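N-acetyltransferase (Staphylococcus aureus subsp. aureus, PDB 4M85) probably transfers an acetyl group, presumably from acetyl-coenzyme A, to the amine of an acceptor as a GNAT-fold N-acetyltransferase. Local coordinates at residues A[15-20]-A[42-47]; A[33-38]-A[98-103]. All coordinates share one frame; numbering follows the deposited sequence.

Interaction 1 (A[15-20]-A[42-47]); sequences DIAKLV and DAIEKS
On the flank of helix 37-49 turned from A17, behind I44 and E45 which touch that alanine, K46 NZ is gripped twice: by D42 OD2 at 2.9 Å, through the oxygen's syn lone pair, and by the backbone O of D92. The face that meets helix 13-26 is different in kind, with no hydrogen bond between the segments. The short helical segments run 119° apart, and their axes close to 8.5 Å. A17 brings the backbones nearest, its CA lying 5.4 Å from the CA of E45. Its methyl, CB, meets E45 at the aliphatic CG, 3.6 Å away, touching the glutamate by its stem. I44 chi1 of -63° sets CG1 beside its own backbone N and leaves CG2 anti to that N, facing helix 13-26. I44 CG2 lies 3.8 Å from A17 CA and also meets V20 CG1 at 3.9 Å, where the two branched chains cross obliquely. W24, one turn further along helix 13-26, also touches I44, while V20 reaches I74 of strand 68-77. Across the interface aliphatic carbons meet, E45 giving only its CG, which implies joining by van der Waals packing; the K46-D42 pair lies on another flank.

Interaction 2 (A[33-38]-A[98-103]); sequences KHLPKD and KQYGTP
L35 and Y100 carry the tight part of this contact, with H34 at its outer margin. The leucine approaches the tyrosine ring obliquely, at CD1 and CE1, the two side chains sliding past each other in opposite directions. Both its methyls take part: CD2 comes to 3.5 Å from Y100 CE1, and CD1 to 3.6 Å from Y100 CD1. Between them the branch carbon L35 CG sits 3.7 Å from Y100 CE1, so the whole isopropyl group is engaged. Y100 chi1 of -79° holds CG beside its own backbone N, with the ring reaching toward L35. L35 is buried, and its side chain also rests on E96 and I97 of helix 95-98; Y100 in turn touches L31 of helix 30-34.

Towards solvent the fit thins out to a single touch. H34 crosses the tyrosine at about a right angle, and its CB stands 3.3 Å from Y100 OH. H34 leaves its backbone heading for the loop, but the imidazole at its end turns away. H34 ND1 is hydrogen-bonded to the backbone O of E30, which ties the ring back to its own helix. No hydrogen bond joins the two segments.

L35 is the first residue to leave helix 30-34, and P36 occupies the N-cap of helix 37-49, making this the corner between two helices. Opposite, K98 to G101 form a type I turn closed by G101 N to K98 O at 3.2 Å; G101, its last residue, has positive phi (74°). Canonical GNAT folds place helices between the first two strands, as here; the facing turn belongs to the long connection between strands 68-77 and 114-121, probably an elaboration of the common fold, which usually joins its third and fourth strands more directly.

In the fold
After strand 4-7 the chain enters helix 13-26, passes through helix 30-34, turns at residues 34-36 and runs into helix 37-49. Interaction 1 closes this first excursion, bringing 42-47 back against 15-20 across 21 residues. Interaction 2 starts inside it, at 33-38, but closes only after strands 60-65 and 68-77 and helices 81-86 and 95-98, at 98-103. The segments therefore alternate and the two closures cross. Their centres lie about 13 Å apart. Helix 37-49 forms one side of interaction 1; it begins within 33-38, just after the touching residues. Together they tie the helices preceding strand 60-65 to one another and to the connection leading into strand 114-121.

Interaction 1 (A[15-20]-A[42-47])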
loop_
_atom_site.group_PDB
_atom_site.type_symbol
_atom_site.label_atom_id
_atom_site.label_comp_id
_atom_site.label_asym_id
_atom_site.label_seq_id
_atom_site.Cartn_x
_atom_site.Cartn_y
_atom_site.Cartn_z
ATOM N N ASP A 15 -2.991 8.162 -10.206
ATOM C CA ASP A 15 -3.975 8.107 -9.109
ATOM C C ASP A 15 -3.459 7.281 -7.935
ATOM O O ASP A 15 -3.599 7.666 -6.771
ATOM C CB ASP A 15 -5.318 7.568 -9.618
ATOM C CG ASP A 15 -6.130 8.628 -10.403
ATOM O OD1 ASP A 15 -6.149 9.809 -9.997
ATOM O OD2 ASP A 15 -6.775 8.271 -11.414
ATOM N N ILE A 16 -2.833 6.150 -8.243
ATOM C CA ILE A 16 -2.179 5.334 -7.226
ATOM C C ILE A 16 -1.156 6.196 -6.430
ATOM O O ILE A 16 -1.136 6.163 -5.196
ATOM C CB ILE A 16 -1.532 4.089 -7.851
ATOM C CG1 ILE A 16 -2.619 3.114 -8.345
ATOM C CG2 ILE A 16 -0.584 3.413 -6.870
ATOM C CD1 ILE A 16 -2.123 1.879 -9.075
ATOM N N ALA A 17 -0.358 7.001 -7.125
ATOM C CA ALA A 17 0.627 7.851 -6.458
ATOM C C ALA A 17 -0.016 8.814 -5.450
ATOM O O ALA A 17 0.486 9.023 -4.365
ATOM C CB ALA A 17 1.426 8.628 -7.504
ATOM N N LYS A 18 -1.164 9.376 -5.789
ATOM C CA LYS A 18 -1.829 10.296 -4.865
ATOM C C LYS A 18 -2.262 9.553 -3.612
ATOM O O LYS A 18 -2.064 10.041 -2.493
ATOM C CB LYS A 18 -3.009 10.967 -5.559
ATOM C CG LYS A 18 -2.592 11.874 -6.701
ATOM C CD LYS A 18 -3.821 12.544 -7.307
ATOM C CE LYS A 18 -3.541 13.108 -8.689
ATOM N NZ LYS A 18 -4.795 13.686 -9.262
ATOM N N LEU A 19 -2.800 8.350 -3.802
ATOM C CA LEU A 19 -3.231 7.511 -2.679
ATOM C C LEU A 19 -2.064 7.161 -1.751
ATOM O O LEU A 19 -2.175 7.322 -0.535
ATOM C CB LEU A 19 -3.909 6.234 -3.191
ATOM C CG LEU A 19 -5.352 6.360 -3.704
ATOM C CD1 LEU A 19 -5.773 5.150 -4.537
ATOM C CD2 LEU A 19 -6.357 6.581 -2.560
ATOM N N VAL A 20 -0.955 6.681 -2.334
ATOM C CA VAL A 20 0.240 6.308 -1.567
ATOM C C VAL A 20 0.803 7.560 -0.898
ATOM O O VAL A 20 1.145 7.539 0.259
ATOM C CB VAL A 20 1.325 5.643 -2.476
ATOM C CG1 VAL A 20 2.665 5.481 -1.748
ATOM C CG2 VAL A 20 0.835 4.290 -2.986
ATOM N N ASP A 42 6.048 12.310 -8.542
ATOM C CA ASP A 42 6.809 11.808 -9.674
ATOM C C ASP A 42 7.572 10.524 -9.309
ATOM O O ASP A 42 7.584 9.558 -10.065
ATOM C CB ASP A 42 7.789 12.866 -10.169
ATOM C CG ASP A 42 8.647 12.361 -11.284
ATOM O OD1 ASP A 42 8.124 12.137 -12.394
ATOM O OD2 ASP A 42 9.848 12.169 -11.054
ATOM N N ALA A 43 8.218 10.525 -8.156
ATOM C CA ALA A 43 8.972 9.347 -7.734
ATOM C C ALA A 43 8.088 8.106 -7.522
ATOM O O ALA A 43 8.465 7.002 -7.946
ATOM C CB ALA A 43 9.773 9.647 -6.497
ATOM N N ILE A 44 6.952 8.277 -6.833
ATOM C CA ILE A 44 6.053 7.152 -6.559
ATOM C C ILE A 44 5.474 6.642 -7.866
ATOM O O ILE A 44 5.376 5.446 -8.065
ATOM C CB ILE A 44 4.909 7.531 -5.565
ATOM C CG1 ILE A 44 5.464 7.924 -4.205
ATOM C CG2 ILE A 44 3.942 6.394 -5.338
ATOM C CD1 ILE A 44 4.569 8.888 -3.431
ATOM N N GLU A 45 5.104 7.552 -8.762
ATOM C CA GLU A 45 4.602 7.198 -10.065
ATOM C C GLU A 45 5.602 6.295 -10.792
ATOM O O GLU A 45 5.231 5.287 -11.384
ATOM C CB GLU A 45 4.376 8.447 -10.920
ATOM C CG GLU A 45 3.225 9.351 -10.484
ATOM C CD GLU A 45 3.317 10.741 -11.091
ATOM O OE1 GLU A 45 4.132 10.921 -12.008
ATOM O OE2 GLU A 45 2.593 11.676 -10.644
ATOM N N LYS A 46 6.872 6.671 -10.752
ATOM C CA LYS A 46 7.894 5.867 -11.417
ATOM C C LYS A 46 8.054 4.525 -10.721
ATOM O O LYS A 46 8.318 3.520 -11.387
ATOM C CB LYS A 46 9.238 6.618 -11.448
ATOM C CG LYS A 46 9.285 7.736 -12.466
ATOM C CD LYS A 46 10.490 8.648 -12.238
ATOM C CE LYS A 46 10.720 9.570 -13.425
ATOM N NZ LYS A 46 11.447 10.796 -13.014
ATOM N N SER A 47 7.903 4.524 -9.383
ATOM C CA SER A 47 7.996 3.309 -8.568
ATOM C C SER A 47 6.979 2.240 -8.997
ATOM O O SER A 47 7.188 1.057 -8.719
ATOM C CB SER A 47 7.844 3.602 -7.076
ATOM O OG SER A 47 6.495 3.777 -6.641
#

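Interaction 2 (A[33-38]-A[98-103])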
loop_
_atom_site.group_PDB
_atom_site.type_symbol
_atom_site.label_atom_id
_atom_site.label_comp_id
_atom_site.label_asym_id
_atom_site.label_seq_id
_atom_site.Cartn_x
_atom_site.Cartn_y
_atom_site.Cartn_z
ATOM N N LYS A 33 7.774 14.917 4.556
ATOM C CA LYS A 33 7.778 16.167 5.321
ATOM C C LYS A 33 8.689 17.241 4.749
ATOM O O LYS A 33 8.323 18.408 4.777
ATOM C CB LYS A 33 8.133 15.912 6.791
ATOM C CG LYS A 33 6.943 15.921 7.741
ATOM C CD LYS A 33 5.734 15.155 7.209
ATOM C CE LYS A 33 4.564 15.231 8.175
ATOM N NZ LYS A 33 3.289 14.884 7.495
ATOM N N HIS A 34 9.840 16.854 4.201
ATOM C CA HIS A 34 10.860 17.821 3.799
ATOM C C HIS A 34 11.093 17.956 2.309
ATOM O O HIS A 34 11.894 18.787 1.904
ATOM C CB HIS A 34 12.179 17.503 4.503
ATOM C CG HIS A 34 12.110 17.699 5.979
ATOM N ND1 HIS A 34 11.969 16.652 6.859
ATOM C CD2 HIS A 34 12.098 18.827 6.727
ATOM C CE1 HIS A 34 11.900 17.123 8.090
ATOM N NE2 HIS A 34 11.977 18.440 8.038
ATOM N N LEU A 35 10.403 17.171 1.487
ATOM C CA LEU A 35 10.588 17.279 0.036
ATOM C C LEU A 35 9.327 17.752 -0.665
ATOM O O LEU A 35 8.222 17.561 -0.152
ATOM C CB LEU A 35 11.036 15.954 -0.572
ATOM C CG LEU A 35 12.388 15.437 -0.093
ATOM C CD1 LEU A 35 12.541 13.985 -0.496
ATOM C CD2 LEU A 35 13.514 16.288 -0.661
ATOM N N PRO A 36 9.487 18.388 -1.837
ATOM C CA PRO A 36 8.318 18.923 -2.537
ATOM C C PRO A 36 7.424 17.783 -3.002
ATOM O O PRO A 36 7.937 16.775 -3.484
ATOM C CB PRO A 36 8.914 19.652 -3.746
ATOM C CG PRO A 36 10.381 19.748 -3.507
ATOM C CD PRO A 36 10.737 18.617 -2.587
ATOM N N LYS A 37 6.118 17.956 -2.843
ATOM C CA LYS A 37 5.100 16.976 -3.233
ATOM C C LYS A 37 5.219 16.586 -4.682
ATOM O O LYS A 37 4.941 15.448 -5.045
ATOM C CB LYS A 37 3.673 17.538 -3.037
ATOM C CG LYS A 37 3.409 18.158 -1.665
ATOM C CD LYS A 37 1.946 18.055 -1.227
ATOM C CE LYS A 37 1.764 18.029 0.296
ATOM N NZ LYS A 37 2.621 18.989 1.036
ATOM N N ASP A 38 5.596 17.553 -5.508
ATOM C CA ASP A 38 5.726 17.346 -6.933
ATOM C C ASP A 38 6.734 16.258 -7.196
ATOM O O ASP A 38 6.518 15.381 -8.040
ATOM C CB ASP A 38 6.212 18.632 -7.610
ATOM C CG ASP A 38 6.029 18.604 -9.112
ATOM O OD1 ASP A 38 6.896 19.157 -9.814
ATOM O OD2 ASP A 38 5.023 18.038 -9.584
ATOM N N LYS A 98 17.019 11.394 -3.813
ATOM C CA LYS A 98 17.922 10.247 -3.661
ATOM C C LYS A 98 18.725 10.326 -2.379
ATOM O O LYS A 98 19.094 9.293 -1.826
ATOM C CB LYS A 98 18.872 10.123 -4.857
ATOM C CG LYS A 98 18.175 9.706 -6.144
ATOM C CD LYS A 98 19.137 9.638 -7.328
ATOM C CE LYS A 98 19.743 8.262 -7.522
ATOM N NZ LYS A 98 18.789 7.277 -8.121
ATOM N N GLN A 99 18.994 11.539 -1.891
ATOM C CA GLN A 99 19.749 11.701 -0.639
ATOM C C GLN A 99 19.022 11.095 0.577
ATOM O O GLN A 99 19.662 10.701 1.556
ATOM C CB GLN A 99 20.117 13.173 -0.396
ATOM C CG GLN A 99 18.942 14.076 -0.041
ATOM C CD GLN A 99 19.117 15.535 -0.481
ATOM O OE1 GLN A 99 20.095 15.889 -1.150
ATOM N NE2 GLN A 99 18.158 16.386 -0.107
ATOM N N TYR A 100 17.698 10.970 0.505
ATOM C CA TYR A 100 16.943 10.409 1.632
ATOM C C TYR A 100 17.038 8.887 1.775
ATOM O O TYR A 100 16.639 8.336 2.793
ATOM C CB TYR A 100 15.495 10.876 1.581
ATOM C CG TYR A 100 15.360 12.284 2.098
ATOM C CD1 TYR A 100 15.578 13.383 1.262
ATOM C CD2 TYR A 100 15.068 12.527 3.433
ATOM C CE1 TYR A 100 15.475 14.683 1.741
ATOM C CE2 TYR A 100 14.964 13.823 3.922
ATOM C CZ TYR A 100 15.167 14.897 3.074
ATOM O OH TYR A 100 15.063 16.183 3.557
ATOM N N GLY A 101 17.599 8.208 0.783
ATOM C CA GLY A 101 17.576 6.763 0.768
ATOM C C GLY A 101 16.167 6.296 0.417
ATOM O O GLY A 101 15.318 7.085 0.007
ATOM N N THR A 102 15.919 5.013 0.580
ATOM C CA THR A 102 14.658 4.451 0.167
ATOM C C THR A 102 13.596 4.823 1.235
ATOM O O THR A 102 13.914 4.985 2.421
ATOM C CB THR A 102 14.762 2.933 -0.125
ATOM O OG1 THR A 102 14.837 2.188 1.092
ATOM C CG2 THR A 102 15.979 2.625 -0.999
ATOM N N PRO A 103 12.345 5.007 0.801
ATOM C CA PRO A 103 11.285 5.578 1.654
ATOM C C PRO A 103 10.817 4.701 2.809
ATOM O O PRO A 103 10.332 5.241 3.801
ATOM C CB PRO A 103 10.112 5.821 0.690
ATOM C CG PRO A 103 10.515 5.299 -0.631
ATOM C CD PRO A 103 11.913 4.764 -0.585
#